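PDB 7MIE: PlzA from Borrelia burgdorferi, which binds the bacterial second messenger c-di-GMP through a PilZ domain and probably acts as a receptor in its signalling. Local coordinates for residues N49-L54 and A152-K157. Residues are numbered along the deposited sequence; the frame is centred on the assembly and turned at random.
Sequences NSFLNL and AIKVGK
Leu52, in the last turn of helix 46-52, and Lys154, on helix 149-164, are the closest backbone pair, with their CA atoms 6.8 Å apart. Lys154 carries the contact. Its CG is anti to the carbonyl carbon (chi1 -78°), and the chain beyond is fully extended. This carries the methylenes across the Phe51 ring and brings the ammonium to the end of the neighbouring helix. There Lys154 NZ donates a hydrogen bond to Phe51 O at 2.9 Å. It approaches in the carbonyl plane, with a C=O...N angle of 158°. A water links the same NZ to Leu52 O: it accepts from the lysine and donates to the carbonyl. Two successive carbonyls of the last turn therefore share one ammonium, one directly and one through water.

The Phe51 ring crosses the lysine chain at a slant. Lys154 CD sits over one face of the Phe51 ring, offset toward the rim and 4.0 Å from its centroid, in a CH-pi contact. Phe51 CE2 meets Lys154 CB at 3.6 Å. On the apolar side, Leu52 CD2 touches Lys154 CB at 3.5 Å. Leu52 CD2 also lies more loosely against Val155 CG2, at 4.2 Å. Both Phe51 and Leu52 also touch Leu158, one turn after Lys154 on helix 149-164, and Val155 rests on Ile74 of strand 65-74.

Helix 46-52 ends in a Schellman motif with Asn53 as its positive-phi C-prime residue: Leu54 N bonds to Asn49 O and, weakly, Asn53 N to Ser50 O. Asn49 ND2 also holds Leu54 O at 2.7 Å.

The contact joins two helices of the PilZN3 region, away from the c-di-GMP sites. Its chemistry is that of a helix C-terminus met by a cation: the lysine charge probably offsets the partial negative charge there, while its methylenes add apolar packing.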
ATOM      1  N   ASN A  49       5.171  -3.704   8.038  1.00 23.32           N
ATOM      2  CA  ASN A  49       4.822  -3.252   9.378  1.00 24.19           C
ATOM      3  C   ASN A  49       5.691  -3.944  10.426  1.00 22.29           C
ATOM      4  O   ASN A  49       6.108  -3.298  11.372  1.00 20.48           O
ATOM      5  CB  ASN A  49       3.337  -3.440   9.696  1.00 26.35           C
ATOM      6  CG  ASN A  49       2.519  -2.404   8.928  1.00 29.05           C
ATOM      7  OD1 ASN A  49       2.136  -2.634   7.784  1.00 35.32           O
ATOM      8  ND2 ASN A  49       2.347  -1.213   9.477  1.00 28.07           N
ATOM      9  N   SER A  50       5.949  -5.235  10.236  1.00 23.74           N
ATOM     10  CA  SER A  50       6.795  -6.019  11.135  0.50 22.80           C
ATOM     11  C   SER A  50       8.214  -5.463  11.167  1.00 22.70           C
ATOM     12  O   SER A  50       8.799  -5.246  12.238  1.00 22.60           O
ATOM     13  CB  SER A  50       6.830  -7.451  10.690  0.50 24.67           C
ATOM     14  OG  SER A  50       5.654  -8.081  11.109  0.50 25.67           O
ATOM     15  N   PHE A  51       8.793  -5.256   9.976  1.00 21.02           N
ATOM     16  CA  PHE A  51      10.138  -4.698   9.889  1.00 20.68           C
ATOM     17  C   PHE A  51      10.253  -3.337  10.564  1.00 20.97           C
ATOM     18  O   PHE A  51      11.193  -3.070  11.341  1.00 22.00           O
ATOM     19  CB  PHE A  51      10.565  -4.646   8.408  1.00 20.90           C
ATOM     20  CG  PHE A  51      11.887  -3.965   8.146  1.00 21.63           C
ATOM     21  CD1 PHE A  51      13.082  -4.505   8.630  1.00 22.04           C
ATOM     22  CD2 PHE A  51      11.970  -2.819   7.366  1.00 22.43           C
ATOM     23  CE1 PHE A  51      14.293  -3.858   8.384  1.00 22.70           C
ATOM     24  CE2 PHE A  51      13.186  -2.197   7.090  1.00 22.75           C
ATOM     25  CZ  PHE A  51      14.366  -2.718   7.594  1.00 24.21           C
ATOM     26  N   LEU A  52       9.280  -2.436  10.249  1.00 19.70           N
ATOM     27  CA  LEU A  52       9.343  -1.076  10.775  1.00 21.02           C
ATOM     28  C   LEU A  52       8.900  -1.024  12.240  1.00 22.74           C
ATOM     29  O   LEU A  52       9.163  -0.015  12.874  1.00 23.91           O
ATOM     30  CB  LEU A  52       8.416  -0.153   9.958  1.00 20.75           C
ATOM     31  CG  LEU A  52       8.726   0.004   8.466  1.00 21.02           C
ATOM     32  CD1 LEU A  52       7.703   1.000   7.839  1.00 22.90           C
ATOM     33  CD2 LEU A  52      10.140   0.545   8.219  1.00 22.17           C
ATOM     34  N   ASN A  53       8.279  -2.098  12.761  1.00 22.21           N
ATOM     35  CA  ASN A  53       7.663  -2.091  14.092  1.00 22.47           C
ATOM     36  C   ASN A  53       6.681  -0.911  14.178  1.00 23.94           C
ATOM     37  O   ASN A  53       6.750  -0.088  15.092  1.00 23.45           O
ATOM     38  CB  ASN A  53       8.702  -1.914  15.214  1.00 22.73           C
ATOM     39  CG  ASN A  53       8.122  -2.250  16.584  1.00 24.20           C
ATOM     40  OD1 ASN A  53       7.030  -2.764  16.684  1.00 25.55           O
ATOM     41  ND2 ASN A  53       8.874  -1.988  17.632  1.00 27.04           N
ATOM     42  N   LEU A  54       5.755  -0.889  13.228  1.00 21.95           N
ATOM     43  CA  LEU A  54       4.790   0.201  13.166  1.00 23.86           C
ATOM     44  C   LEU A  54       3.419  -0.416  12.927  1.00 25.80           C
ATOM     45  O   LEU A  54       3.248  -1.221  12.015  1.00 29.12           O
ATOM     46  CB  LEU A  54       5.300   1.157  12.063  1.00 24.80           C
ATOM     47  CG  LEU A  54       4.408   2.339  11.735  1.00 28.85           C
ATOM     48  CD1 LEU A  54       4.385   3.278  12.937  1.00 28.04           C
ATOM     49  CD2 LEU A  54       4.989   3.040  10.487  1.00 28.00           C
ATOM     50  N   ALA A 152      12.566   6.280   9.875  1.00 22.86           N
ATOM     51  CA  ALA A 152      13.038   6.973   8.675  1.00 23.38           C
ATOM     52  C   ALA A 152      14.201   6.246   7.970  1.00 23.70           C
ATOM     53  O   ALA A 152      14.204   6.083   6.750  1.00 22.30           O
ATOM     54  CB  ALA A 152      13.406   8.409   9.026  1.00 24.18           C
ATOM     55  N   ILE A 153      15.206   5.790   8.725  1.00 22.09           N
ATOM     56  CA  ILE A 153      16.357   5.124   8.117  1.00 24.06           C
ATOM     57  C   ILE A 153      15.945   3.797   7.469  1.00 22.84           C
ATOM     58  O   ILE A 153      16.410   3.461   6.382  1.00 22.68           O
ATOM     59  CB  ILE A 153      17.494   4.943   9.161  1.00 26.55           C
ATOM     60  CG1 ILE A 153      18.794   4.542   8.471  1.00 30.58           C
ATOM     61  CG2 ILE A 153      17.135   3.961  10.267  1.00 28.67           C
ATOM     62  CD1 ILE A 153      19.432   5.788   7.870  1.00 35.02           C
ATOM     63  N   LYS A 154      14.951   3.101   8.060  1.00 21.89           N
ATOM     64  CA  LYS A 154      14.498   1.854   7.470  1.00 21.80           C
ATOM     65  C   LYS A 154      13.654   2.100   6.220  1.00 20.51           C
ATOM     66  O   LYS A 154      13.744   1.336   5.267  1.00 20.91           O
ATOM     67  CB  LYS A 154      13.624   1.124   8.489  1.00 23.24           C
ATOM     68  CG  LYS A 154      14.433   0.422   9.584  1.00 22.71           C
ATOM     69  CD  LYS A 154      13.464  -0.304  10.506  1.00 22.32           C
ATOM     70  CE  LYS A 154      14.230  -1.037  11.601  1.00 23.79           C
ATOM     71  NZ  LYS A 154      13.266  -1.515  12.616  1.00 24.06           N
ATOM     72  N   VAL A 155      12.910   3.206   6.204  1.00 19.70           N
ATOM     73  CA  VAL A 155      12.120   3.516   5.009  1.00 19.68           C
ATOM     74  C   VAL A 155      13.096   3.833   3.873  1.00 19.63           C
ATOM     75  O   VAL A 155      12.904   3.402   2.728  1.00 19.28           O
ATOM     76  CB  VAL A 155      11.139   4.685   5.288  1.00 19.11           C
ATOM     77  CG1 VAL A 155      10.448   5.140   3.997  1.00 20.37           C
ATOM     78  CG2 VAL A 155      10.089   4.267   6.345  1.00 20.73           C
ATOM     79  N   GLY A 156      14.190   4.531   4.204  1.00 20.05           N
ATOM     80  CA  GLY A 156      15.179   4.811   3.162  1.00 20.69           C
ATOM     81  C   GLY A 156      15.814   3.534   2.611  1.00 20.93           C
ATOM     82  O   GLY A 156      15.962   3.385   1.385  1.00 20.26           O
ATOM     83  N   LYS A 157      16.070   2.571   3.488  1.00 22.06           N
ATOM     84  CA  LYS A 157      16.621   1.303   3.021  1.00 22.72           C
ATOM     85  C   LYS A 157      15.637   0.562   2.119  1.00 22.00           C
ATOM     86  O   LYS A 157      16.028  -0.079   1.133  1.00 23.25           O
ATOM     87  CB  LYS A 157      17.026   0.437   4.221  1.00 26.97           C
ATOM     88  CG  LYS A 157      18.229   1.004   4.974  1.00 29.93           C
ATOM     89  CD  LYS A 157      18.498   0.307   6.292  1.00 37.04           C
ATOM     90  CE  LYS A 157      19.919   0.513   6.785  1.00 41.37           C
ATOM     91  NZ  LYS A 157      20.185  -0.406   7.925  1.00 46.81           N
TER
HETATM   92  O   HOH W   1      11.750   0.746  13.467  1.00 30.33           O